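Local atomic coordinates of NH(3)-dependent NAD(+) synthetase (Francisella tularensis subsp. holarctica LVS, PDB entry 3FIU), a protein that belongs to the NAD synthase family of the HUP clan and binds adenosine monophosphate, pyrophosphate and magnesium in an alpha/beta nucleotide-binding fold. Residues D41-A46 with L181-N186; A58-S63 with Q72-L77; E84-S89 with Y129-Q134. All blocks are in the same frame, centred on the assembly; numbering follows the deposited sequence.

Contact 1 of 3, residues D41-A46 with L181-N186; sequences DSAVAA and LDVPKN. With MG (magnesium ion), chain E; POP (pyrophosphate 2-), chain H; AMP (adenosine monophosphate), chain G.
Ala43 and Val44, on the first turns of helix 40-51, pack against Val183 and Leu181 in the turn that follows helix 171-180. The methyl CB of Ala43 points at the turn and meets Val183 CG1 at 3.9 Å. Val183 offers this branch because CG1 stands anti to its backbone N (chi1 160°). Beside this pair, Val44 and Leu181 cross at about a right angle. They touch through one methyl each, Val44 CG1 and Leu181 CD1, 4.0 Å apart. No hydrogen bond joins the two segments. The turn is shaped by a Schellman motif, with Asp182 at positive phi as its C-prime residue. Pro184 then takes the N-cap position of helix 185-189. Val44 also lies on Val174 and Leu177 of helix 171-180, and Ala43 on Leu77 of helix 68-81.

The start of helix 40-51 holds the pyrophosphate and the magnesium ion. Ser42 grips pyrophosphate O1 twice, from its backbone N at 2.8 Å (N-H...O angle 168°) and from OG at 2.7 Å. Its OG sits between the backbone N and the carbonyl carbon (chi1 53°), which brings both donors to one oxygen. Asp41 N adds a weak bond to the bridging O of pyrophosphate. Asp41 OD2 binds the magnesium ion at 2.1 Å. AMP O1P, pyrophosphate O2 and O4, a water and Glu147 complete six ligands. The other oxygen, Asp41 OD1, forms a salt bridge with Lys171 and a hydrogen bond with Asn144, so both oxygens are held.

Asp41 and Ser42 are the last two residues of the SGGxDS signature of the PP-loop. Amide donors at a helix start, a serine hydroxyl and a magnesium ion together would be expected to offset the negative charge of the pyrophosphate, while the contact behind them is purely apolar.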
loop_
_atom_site.group_PDB
_atom_site.type_symbol
_atom_site.label_atom_id
_atom_site.label_comp_id
_atom_site.label_asym_id
_atom_site.label_seq_id
_atom_site.Cartn_x
_atom_site.Cartn_y
_atom_site.Cartn_z
ATOM N N ASP A 41 3.592 17.775 -10.045
ATOM C CA ASP A 41 3.065 17.453 -8.690
ATOM C C ASP A 41 4.220 17.135 -7.764
ATOM O O ASP A 41 4.316 17.675 -6.660
ATOM C CB ASP A 41 2.103 16.244 -8.694
ATOM C CG ASP A 41 0.848 16.457 -9.531
ATOM O OD1 ASP A 41 0.371 17.608 -9.649
ATOM O OD2 ASP A 41 0.338 15.423 -10.061
ATOM N N SER A 42 5.121 16.260 -8.219
ATOM C CA SER A 42 6.252 15.887 -7.360
ATOM C C SER A 42 7.252 17.032 -7.253
ATOM O O SER A 42 7.865 17.213 -6.192
ATOM C CB SER A 42 6.938 14.597 -7.823
ATOM O OG SER A 42 7.300 14.686 -9.205
ATOM N N ALA A 43 7.379 17.831 -8.318
ATOM C CA ALA A 43 8.251 19.012 -8.254
ATOM C C ALA A 43 7.794 19.989 -7.140
ATOM O O ALA A 43 8.601 20.465 -6.300
ATOM C CB ALA A 43 8.328 19.702 -9.614
ATOM N N VAL A 44 6.503 20.308 -7.150
ATOM C CA VAL A 44 5.926 21.227 -6.150
ATOM C C VAL A 44 6.059 20.641 -4.740
ATOM O O VAL A 44 6.516 21.323 -3.811
ATOM C CB VAL A 44 4.442 21.579 -6.512
ATOM C CG1 VAL A 44 3.724 22.332 -5.353
ATOM C CG2 VAL A 44 4.373 22.428 -7.830
ATOM N N ALA A 45 5.635 19.390 -4.571
ATOM C CA ALA A 45 5.742 18.716 -3.276
ATOM C C ALA A 45 7.196 18.720 -2.722
ATOM O O ALA A 45 7.421 19.051 -1.539
ATOM C CB ALA A 45 5.189 17.289 -3.394
ATOM N N ALA A 46 8.176 18.410 -3.578
ATOM C CA ALA A 46 9.604 18.457 -3.170
ATOM C C ALA A 46 10.054 19.869 -2.733
ATOM O O ALA A 46 10.698 20.041 -1.693
ATOM C CB ALA A 46 10.515 17.923 -4.301
ATOM N N LEU A 181 7.151 28.854 -6.812
ATOM C CA LEU A 181 8.303 28.180 -6.227
ATOM C C LEU A 181 9.484 28.027 -7.199
ATOM O O LEU A 181 10.449 27.296 -6.923
ATOM C CB LEU A 181 7.874 26.812 -5.708
ATOM C CG LEU A 181 6.791 26.797 -4.621
ATOM C CD1 LEU A 181 6.231 25.366 -4.464
ATOM C CD2 LEU A 181 7.328 27.363 -3.321
ATOM N N ASP A 182 9.378 28.702 -8.341
ATOM C CA ASP A 182 10.435 28.744 -9.353
ATOM C C ASP A 182 10.845 27.372 -9.869
ATOM O O ASP A 182 12.028 27.111 -10.096
ATOM C CB ASP A 182 11.651 29.542 -8.834
ATOM C CG ASP A 182 11.259 30.940 -8.334
ATOM O OD1 ASP A 182 10.504 31.647 -9.031
ATOM O OD2 ASP A 182 11.699 31.320 -7.240
ATOM N N VAL A 183 9.857 26.496 -10.056
ATOM C CA VAL A 183 10.104 25.178 -10.593
ATOM C C VAL A 183 10.559 25.386 -12.043
ATOM O O VAL A 183 10.017 26.249 -12.715
ATOM C CB VAL A 183 8.789 24.322 -10.483
ATOM C CG1 VAL A 183 8.778 23.148 -11.419
ATOM C CG2 VAL A 183 8.544 23.863 -9.023
ATOM N N PRO A 184 11.583 24.640 -12.521
ATOM C CA PRO A 184 12.035 24.832 -13.906
ATOM C C PRO A 184 10.942 24.848 -14.970
ATOM O O PRO A 184 9.994 24.031 -14.977
ATOM C CB PRO A 184 12.975 23.658 -14.127
ATOM C CG PRO A 184 13.586 23.500 -12.790
ATOM C CD PRO A 184 12.414 23.626 -11.844
ATOM N N LYS A 185 11.110 25.797 -15.883
ATOM C CA LYS A 185 10.167 26.033 -16.970
ATOM C C LYS A 185 9.662 24.793 -17.709
ATOM O O LYS A 185 8.462 24.710 -17.989
ATOM C CB LYS A 185 10.791 27.021 -17.959
ATOM C CG LYS A 185 9.929 27.326 -19.161
ATOM C CD LYS A 185 10.575 28.408 -20.034
ATOM C CE LYS A 185 9.796 28.631 -21.340
ATOM N NZ LYS A 185 8.380 29.059 -21.062
ATOM N N ASN A 186 10.548 23.854 -18.079
ATOM C CA ASN A 186 10.064 22.656 -18.790
ATOM C C ASN A 186 9.068 21.816 -18.004
ATOM O O ASN A 186 8.170 21.198 -18.594
ATOM C CB ASN A 186 11.179 21.744 -19.292
ATOM C CG ASN A 186 10.697 20.842 -20.400
ATOM O OD1 ASN A 186 10.200 21.320 -21.414
ATOM N ND2 ASN A 186 10.774 19.544 -20.197
HETATM MG MG MG E . 0.832 13.442 -10.621
HETATM P P1 POP H . 3.945 14.130 -11.383
HETATM O O1 POP H . 5.004 14.872 -10.605
HETATM O O2 POP H . 2.924 13.515 -10.467
HETATM O O3 POP H . 4.493 13.053 -12.307
HETATM O O POP H . 3.133 15.224 -12.266
HETATM P P2 POP H . 1.946 14.821 -13.279
HETATM O O4 POP H . 0.802 14.198 -12.495
HETATM O O5 POP H . 1.543 16.169 -13.805
HETATM O O6 POP H . 2.406 13.931 -14.408
HETATM P P AMP G . 1.898 10.488 -11.996
HETATM O O1P AMP G . 0.851 11.340 -11.302
HETATM O O2P AMP G . 1.409 9.051 -12.236
HETATM O O3P AMP G . 2.619 11.058 -13.167
HETATM O "O5'" AMP G . 3.047 10.202 -10.879
HETATM C "C5'" AMP G . 2.649 9.916 -9.523
HETATM C "C4'" AMP G . 3.881 10.004 -8.640
HETATM O "O4'" AMP G . 4.708 8.842 -8.780
HETATM C "C3'" AMP G . 4.814 11.151 -9.009
HETATM O "O3'" AMP G . 4.306 12.353 -8.447
HETATM C "C2'" AMP G . 6.121 10.705 -8.362
HETATM O "O2'" AMP G . 6.160 11.053 -6.960
HETATM C "C1'" AMP G . 6.076 9.185 -8.535
HETATM N N9 AMP G . 6.837 8.823 -9.753
HETATM C C8 AMP G . 6.338 8.553 -10.989
HETATM N N7 AMP G . 7.333 8.273 -11.871
HETATM C C5 AMP G . 8.497 8.398 -11.189
HETATM C C6 AMP G . 9.924 8.221 -11.515
HETATM N N6 AMP G . 10.308 7.914 -12.776
HETATM N N1 AMP G . 10.788 8.414 -10.501
HETATM C C2 AMP G . 10.433 8.749 -9.244
HETATM N N3 AMP G . 9.137 8.912 -8.855
HETATM C C4 AMP G . 8.166 8.741 -9.795
HETATM O O HOH W 1 0.685 12.845 -8.464
#

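Contact 2 of 3, residues A58-S63 with Q72-L77; sequences ALILPS and QDALEL. With AMP (adenosine monophosphate), chain G.
Ile60, at the end of strand 56-60, reaches across to Ala74 and Leu75 on helix 68-81. Its CB points toward the helix and is still 5.1 Å from Ala74 CB. The first atom to make contact is Ile60 CG1, 4.0 Å from Ala74 CB. CG1 lies anti to the carbonyl carbon (chi1 -57°), and the chain then runs on extended. This carries the tip, CD1, to the helix surface. CD1 rests 3.7 Å from Ala74 CB and 3.8 Å from Leu75 CG, so it settles against two successive residues of one turn. Leu75 CD2 is 3.9 Å from the same methyl. The Ile60 and Leu75 side chains cross at about a right angle. Met71 and Ile78 of the same helix also touch Ile60.

The strand and helix are the first two elements of a beta-alpha-beta unit completed by strand 84-87. The contact is part of the apolar seam between the parallel sheet and the helix on one of its faces. The neighbouring residue Leu59 turns to the other face, where it meets Tyr127 and Leu128 of helix 113-135.

Past the end of the strand, the backbone reads the adenine. Leu61 N donates to AMP N1 over 2.9 Å, with an N-H...N angle of 149°. Leu61 CB lies 3.7 Å from AMP N1, well off the plane of the base and a little beyond its N1 edge. Leu59 O comes within 3.5 Å of AMP C2. Leu61 O is held in turn by Arg124 NE.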
loop_
_atom_site.group_PDB
_atom_site.type_symbol
_atom_site.label_atom_id
_atom_site.label_comp_id
_atom_site.label_asym_id
_atom_site.label_seq_id
_atom_site.Cartn_x
_atom_site.Cartn_y
_atom_site.Cartn_z
ATOM N N ALA A 58 15.338 13.141 -2.507
ATOM C CA ALA A 58 14.571 12.750 -3.688
ATOM C C ALA A 58 15.076 11.452 -4.297
ATOM O O ALA A 58 16.279 11.259 -4.441
ATOM C CB ALA A 58 14.601 13.851 -4.744
ATOM N N LEU A 59 14.152 10.572 -4.675
ATOM C CA LEU A 59 14.518 9.405 -5.430
ATOM C C LEU A 59 14.034 9.578 -6.868
ATOM O O LEU A 59 12.885 9.899 -7.102
ATOM C CB LEU A 59 13.917 8.130 -4.810
ATOM C CG LEU A 59 14.243 7.854 -3.350
ATOM C CD1 LEU A 59 13.742 6.428 -2.986
ATOM C CD2 LEU A 59 15.758 8.007 -3.113
ATOM N N ILE A 60 14.934 9.367 -7.819
ATOM C CA ILE A 60 14.546 9.235 -9.218
ATOM C C ILE A 60 14.585 7.771 -9.588
ATOM O O ILE A 60 15.612 7.102 -9.441
ATOM C CB ILE A 60 15.450 10.059 -10.129
ATOM C CG1 ILE A 60 15.420 11.531 -9.713
ATOM C CG2 ILE A 60 15.081 9.850 -11.663
ATOM C CD1 ILE A 60 16.403 12.393 -10.509
ATOM N N LEU A 61 13.460 7.274 -10.107
ATOM C CA LEU A 61 13.246 5.830 -10.209
ATOM C C LEU A 61 12.751 5.437 -11.592
ATOM O O LEU A 61 11.614 4.937 -11.744
ATOM C CB LEU A 61 12.255 5.366 -9.107
ATOM C CG LEU A 61 12.744 5.703 -7.702
ATOM C CD1 LEU A 61 11.647 5.488 -6.627
ATOM C CD2 LEU A 61 13.948 4.798 -7.426
ATOM N N PRO A 62 13.599 5.645 -12.614
ATOM C CA PRO A 62 13.138 5.341 -13.968
ATOM C C PRO A 62 12.984 3.851 -14.281
ATOM O O PRO A 62 13.741 3.007 -13.784
ATOM C CB PRO A 62 14.225 5.963 -14.849
ATOM C CG PRO A 62 15.438 6.027 -13.994
ATOM C CD PRO A 62 14.986 6.165 -12.590
ATOM N N SER A 63 12.018 3.528 -15.130
ATOM C CA SER A 63 12.008 2.230 -15.792
ATOM C C SER A 63 12.384 2.481 -17.252
ATOM O O SER A 63 12.526 3.622 -17.668
ATOM C CB SER A 63 10.629 1.608 -15.709
ATOM O OG SER A 63 9.706 2.387 -16.479
ATOM N N GLN A 72 16.014 13.992 -16.520
ATOM C CA GLN A 72 16.865 15.204 -16.572
ATOM C C GLN A 72 16.228 16.405 -15.881
ATOM O O GLN A 72 16.903 17.149 -15.167
ATOM C CB GLN A 72 17.303 15.538 -18.022
ATOM C CG GLN A 72 18.078 14.385 -18.661
ATOM C CD GLN A 72 18.508 14.629 -20.093
ATOM O OE1 GLN A 72 19.683 14.462 -20.415
ATOM N NE2 GLN A 72 17.559 14.972 -20.971
ATOM N N ASP A 73 14.918 16.570 -16.078
ATOM C CA ASP A 73 14.185 17.664 -15.422
ATOM C C ASP A 73 14.142 17.491 -13.907
ATOM O O ASP A 73 14.278 18.457 -13.158
ATOM C CB ASP A 73 12.761 17.749 -15.968
ATOM C CG ASP A 73 12.692 18.332 -17.379
ATOM O OD1 ASP A 73 11.596 18.214 -18.009
ATOM O OD2 ASP A 73 13.712 18.865 -17.868
ATOM N N ALA A 74 13.926 16.254 -13.459
ATOM C CA ALA A 74 13.967 15.968 -12.008
ATOM C C ALA A 74 15.357 16.310 -11.428
ATOM O O ALA A 74 15.476 16.891 -10.352
ATOM C CB ALA A 74 13.627 14.503 -11.757
ATOM N N LEU A 75 16.401 15.891 -12.146
ATOM C CA LEU A 75 17.781 16.184 -11.746
ATOM C C LEU A 75 18.020 17.677 -11.704
ATOM O O LEU A 75 18.634 18.179 -10.769
ATOM C CB LEU A 75 18.780 15.538 -12.707
ATOM C CG LEU A 75 19.214 14.108 -12.399
ATOM C CD1 LEU A 75 20.091 13.532 -13.539
ATOM C CD2 LEU A 75 19.931 14.074 -11.042
ATOM N N GLU A 76 17.516 18.382 -12.712
ATOM C CA GLU A 76 17.626 19.835 -12.717
ATOM C C GLU A 76 17.024 20.459 -11.441
ATOM O O GLU A 76 17.659 21.310 -10.795
ATOM C CB GLU A 76 16.993 20.444 -13.965
ATOM C CG GLU A 76 17.248 21.960 -13.990
ATOM C CD GLU A 76 16.770 22.631 -15.247
ATOM O OE1 GLU A 76 16.816 21.983 -16.322
ATOM O OE2 GLU A 76 16.350 23.801 -15.157
ATOM N N LEU A 77 15.809 20.047 -11.084
ATOM C CA LEU A 77 15.196 20.492 -9.821
ATOM C C LEU A 77 16.009 20.170 -8.561
ATOM O O LEU A 77 16.206 21.041 -7.705
ATOM C CB LEU A 77 13.773 19.942 -9.689
ATOM C CG LEU A 77 13.013 20.422 -8.445
ATOM C CD1 LEU A 77 12.738 21.948 -8.502
ATOM C CD2 LEU A 77 11.730 19.595 -8.311
HETATM P P AMP G . 1.898 10.488 -11.996
HETATM O O1P AMP G . 0.851 11.340 -11.302
HETATM O O2P AMP G . 1.409 9.051 -12.236
HETATM O O3P AMP G . 2.619 11.058 -13.167
HETATM O "O5'" AMP G . 3.047 10.202 -10.879
HETATM C "C5'" AMP G . 2.649 9.916 -9.523
HETATM C "C4'" AMP G . 3.881 10.004 -8.640
HETATM O "O4'" AMP G . 4.708 8.842 -8.780
HETATM C "C3'" AMP G . 4.814 11.151 -9.009
HETATM O "O3'" AMP G . 4.306 12.353 -8.447
HETATM C "C2'" AMP G . 6.121 10.705 -8.362
HETATM O "O2'" AMP G . 6.160 11.053 -6.960
HETATM C "C1'" AMP G . 6.076 9.185 -8.535
HETATM N N9 AMP G . 6.837 8.823 -9.753
HETATM C C8 AMP G . 6.338 8.553 -10.989
HETATM N N7 AMP G . 7.333 8.273 -11.871
HETATM C C5 AMP G . 8.497 8.398 -11.189
HETATM C C6 AMP G . 9.924 8.221 -11.515
HETATM N N6 AMP G . 10.308 7.914 -12.776
HETATM N N1 AMP G . 10.788 8.414 -10.501
HETATM C C2 AMP G . 10.433 8.749 -9.244
HETATM N N3 AMP G . 9.137 8.912 -8.855
HETATM C C4 AMP G . 8.166 8.741 -9.795
#

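Contact 3 of 3, residues E84-S89 with Y129-Q134; sequences EHYTIS and YAYAQQ
Glu84 and Tyr86 of strand 84-87 meet the ring of Tyr131 on helix 113-135. The polar part centres on Glu84 OE2. Tyr86 OH donates to it at 2.6 Å, on the anti side of the carboxylate and 22° out of its plane. Tyr131 OH lies 2.8 Å from Glu84 OE2 in a weak hydrogen bond. The stronger partner of that hydroxyl is Thr57 OG1, on the neighbouring strand 56-60. OE2 lies at the edge of both tyrosine rings, in their planes. The carboxylate itself is turned 72° from the Tyr131 ring. Glu84 gets there with CG anti to its backbone N (chi1 -167°) and an extended chain beyond. The donation from Tyr86 would be expected to favour a charged carboxylate.

The apolar part is a touch between rings. Tyr86 CE1 and Tyr131 CE1 are 3.8 Å apart, and the two side chains cross at about a right angle. Tyr131 points at the strand with CG anti to its backbone N. Its ring is also stacked with that of Tyr135, one turn further along the helix, and Phe104 of the second subunit meets it edge-to-face. Also on the second subunit, Ser103 packs on Tyr86 and Asn118 is hydrogen-bonded to Gln133 OE1.

Along the strand the side chains alternate. Tyr86 faces helix 113-135, while His85 turns to helix 68-81. The contact thus joins helix 113-135 to strand 84-87, an edge strand of this chain's parallel sheet, which has helices on both faces: the layered alpha/beta/alpha build of the HUP fold.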
loop_
_atom_site.group_PDB
_atom_site.type_symbol
_atom_site.label_atom_id
_atom_site.label_comp_id
_atom_site.label_asym_id
_atom_site.label_seq_id
_atom_site.Cartn_x
_atom_site.Cartn_y
_atom_site.Cartn_z
ATOM N N GLU A 84 19.973 15.955 -1.114
ATOM C CA GLU A 84 20.324 14.548 -1.230
ATOM C C GLU A 84 19.385 13.845 -2.230
ATOM O O GLU A 84 18.172 14.058 -2.218
ATOM C CB GLU A 84 20.201 13.858 0.141
ATOM C CG GLU A 84 20.866 12.453 0.181
ATOM C CD GLU A 84 20.769 11.775 1.547
ATOM O OE1 GLU A 84 20.566 12.491 2.571
ATOM O OE2 GLU A 84 20.869 10.521 1.585
ATOM N N HIS A 85 19.950 13.015 -3.100
ATOM C CA HIS A 85 19.127 12.306 -4.074
ATOM C C HIS A 85 19.814 11.056 -4.576
ATOM O O HIS A 85 21.040 10.937 -4.506
ATOM C CB HIS A 85 18.864 13.237 -5.276
ATOM C CG HIS A 85 20.124 13.643 -5.968
ATOM N ND1 HIS A 85 20.994 14.574 -5.439
ATOM C CD2 HIS A 85 20.704 13.182 -7.100
ATOM C CE1 HIS A 85 22.036 14.704 -6.239
ATOM N NE2 HIS A 85 21.881 13.876 -7.258
ATOM N N TYR A 86 19.032 10.133 -5.109
ATOM C CA TYR A 86 19.561 8.946 -5.779
ATOM C C TYR A 86 18.749 8.668 -7.023
ATOM O O TYR A 86 17.516 8.844 -7.033
ATOM C CB TYR A 86 19.506 7.733 -4.832
ATOM C CG TYR A 86 20.231 8.030 -3.536
ATOM C CD1 TYR A 86 19.563 8.655 -2.469
ATOM C CD2 TYR A 86 21.592 7.751 -3.398
ATOM C CE1 TYR A 86 20.213 8.980 -1.312
ATOM C CE2 TYR A 86 22.259 8.064 -2.221
ATOM C CZ TYR A 86 21.562 8.672 -1.188
ATOM O OH TYR A 86 22.210 9.016 -0.034
ATOM N N THR A 87 19.444 8.289 -8.083
ATOM C CA THR A 87 18.821 7.828 -9.307
ATOM C C THR A 87 19.029 6.340 -9.439
ATOM O O THR A 87 20.172 5.853 -9.581
ATOM C CB THR A 87 19.376 8.554 -10.546
ATOM O OG1 THR A 87 19.252 9.977 -10.385
ATOM C CG2 THR A 87 18.615 8.086 -11.813
ATOM N N ILE A 88 17.936 5.601 -9.391
ATOM C CA ILE A 88 18.007 4.129 -9.401
ATOM C C ILE A 88 17.051 3.551 -10.438
ATOM O O ILE A 88 15.838 3.784 -10.363
ATOM C CB ILE A 88 17.701 3.525 -8.008
ATOM C CG1 ILE A 88 18.710 4.024 -6.973
ATOM C CG2 ILE A 88 17.670 1.984 -8.062
ATOM C CD1 ILE A 88 18.255 3.856 -5.545
ATOM N N SER A 89 17.588 2.802 -11.404
ATOM C CA SER A 89 16.709 2.126 -12.360
ATOM C C SER A 89 15.925 1.034 -11.641
ATOM O O SER A 89 16.507 0.211 -10.923
ATOM C CB SER A 89 17.478 1.485 -13.501
ATOM O OG SER A 89 16.572 0.844 -14.398
ATOM N N TYR A 129 9.765 3.753 0.853
ATOM C CA TYR A 129 9.655 3.196 2.203
ATOM C C TYR A 129 10.942 2.529 2.716
ATOM O O TYR A 129 11.203 2.581 3.890
ATOM C CB TYR A 129 8.421 2.253 2.300
ATOM C CG TYR A 129 7.188 3.105 2.547
ATOM C CD1 TYR A 129 6.398 3.563 1.475
ATOM C CD2 TYR A 129 6.911 3.585 3.840
ATOM C CE1 TYR A 129 5.314 4.430 1.703
ATOM C CE2 TYR A 129 5.848 4.416 4.077
ATOM C CZ TYR A 129 5.046 4.848 3.012
ATOM O OH TYR A 129 3.983 5.711 3.268
ATOM N N ALA A 130 11.714 1.881 1.844
ATOM C CA ALA A 130 13.037 1.370 2.242
ATOM C C ALA A 130 13.935 2.524 2.693
ATOM O O ALA A 130 14.634 2.422 3.725
ATOM C CB ALA A 130 13.714 0.604 1.084
ATOM N N TYR A 131 13.951 3.608 1.911
ATOM C CA TYR A 131 14.740 4.792 2.303
ATOM C C TYR A 131 14.220 5.400 3.610
ATOM O O TYR A 131 14.982 5.650 4.548
ATOM C CB TYR A 131 14.723 5.873 1.203
ATOM C CG TYR A 131 15.655 7.023 1.546
ATOM C CD1 TYR A 131 16.987 7.002 1.147
ATOM C CD2 TYR A 131 15.210 8.098 2.318
ATOM C CE1 TYR A 131 17.857 8.044 1.488
ATOM C CE2 TYR A 131 16.071 9.142 2.668
ATOM C CZ TYR A 131 17.404 9.095 2.258
ATOM O OH TYR A 131 18.270 10.129 2.591
ATOM N N ALA A 132 12.916 5.637 3.662
ATOM C CA ALA A 132 12.281 6.295 4.793
ATOM C C ALA A 132 12.585 5.556 6.108
ATOM O O ALA A 132 12.902 6.187 7.149
ATOM C CB ALA A 132 10.764 6.354 4.564
ATOM N N GLN A 133 12.483 4.231 6.074
ATOM C CA GLN A 133 12.695 3.465 7.303
ATOM C C GLN A 133 14.157 3.482 7.696
ATOM O O GLN A 133 14.469 3.537 8.893
ATOM C CB GLN A 133 12.155 2.035 7.198
ATOM C CG GLN A 133 12.188 1.307 8.566
ATOM C CD GLN A 133 11.509 -0.049 8.558
ATOM O OE1 GLN A 133 11.100 -0.577 7.501
ATOM N NE2 GLN A 133 11.372 -0.625 9.752
ATOM N N GLN A 134 15.053 3.451 6.706
ATOM C CA GLN A 134 16.485 3.507 7.000
ATOM C C GLN A 134 16.926 4.864 7.585
ATOM O O GLN A 134 17.838 4.900 8.404
ATOM C CB GLN A 134 17.320 3.160 5.769
ATOM C CG GLN A 134 18.810 3.156 6.061
ATOM C CD GLN A 134 19.628 2.409 5.029
ATOM O OE1 GLN A 134 19.092 1.636 4.229
ATOM N NE2 GLN A 134 20.952 2.635 5.048
#

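Overall arrangement
Contacts 1 and 2 lie 12 Å apart between centres and touch. Asn186 ND2 is 2.7 Å from Asp73 OD1, a probable hydrogen bond, and Pro184 CD packs on Leu77 CD1 at 3.8 Å. Both reach AMP: contact 1 at the ribose through Ser42 and at the phosphate through the magnesium ion, contact 2 at the adenine. Contact 3 is joined to contact 2 by probable backbone hydrogen bonds between strand 56-60 and segment 84-89: Ile60 N to Tyr86 O at 2.7 Å and Ile60 O to Ile88 N at 2.8 Å. Contact 3 does not touch contact 1; their centres are 20 Å apart. It faces the second subunit, with the Tyr86 side chain about 10 Å from AMP.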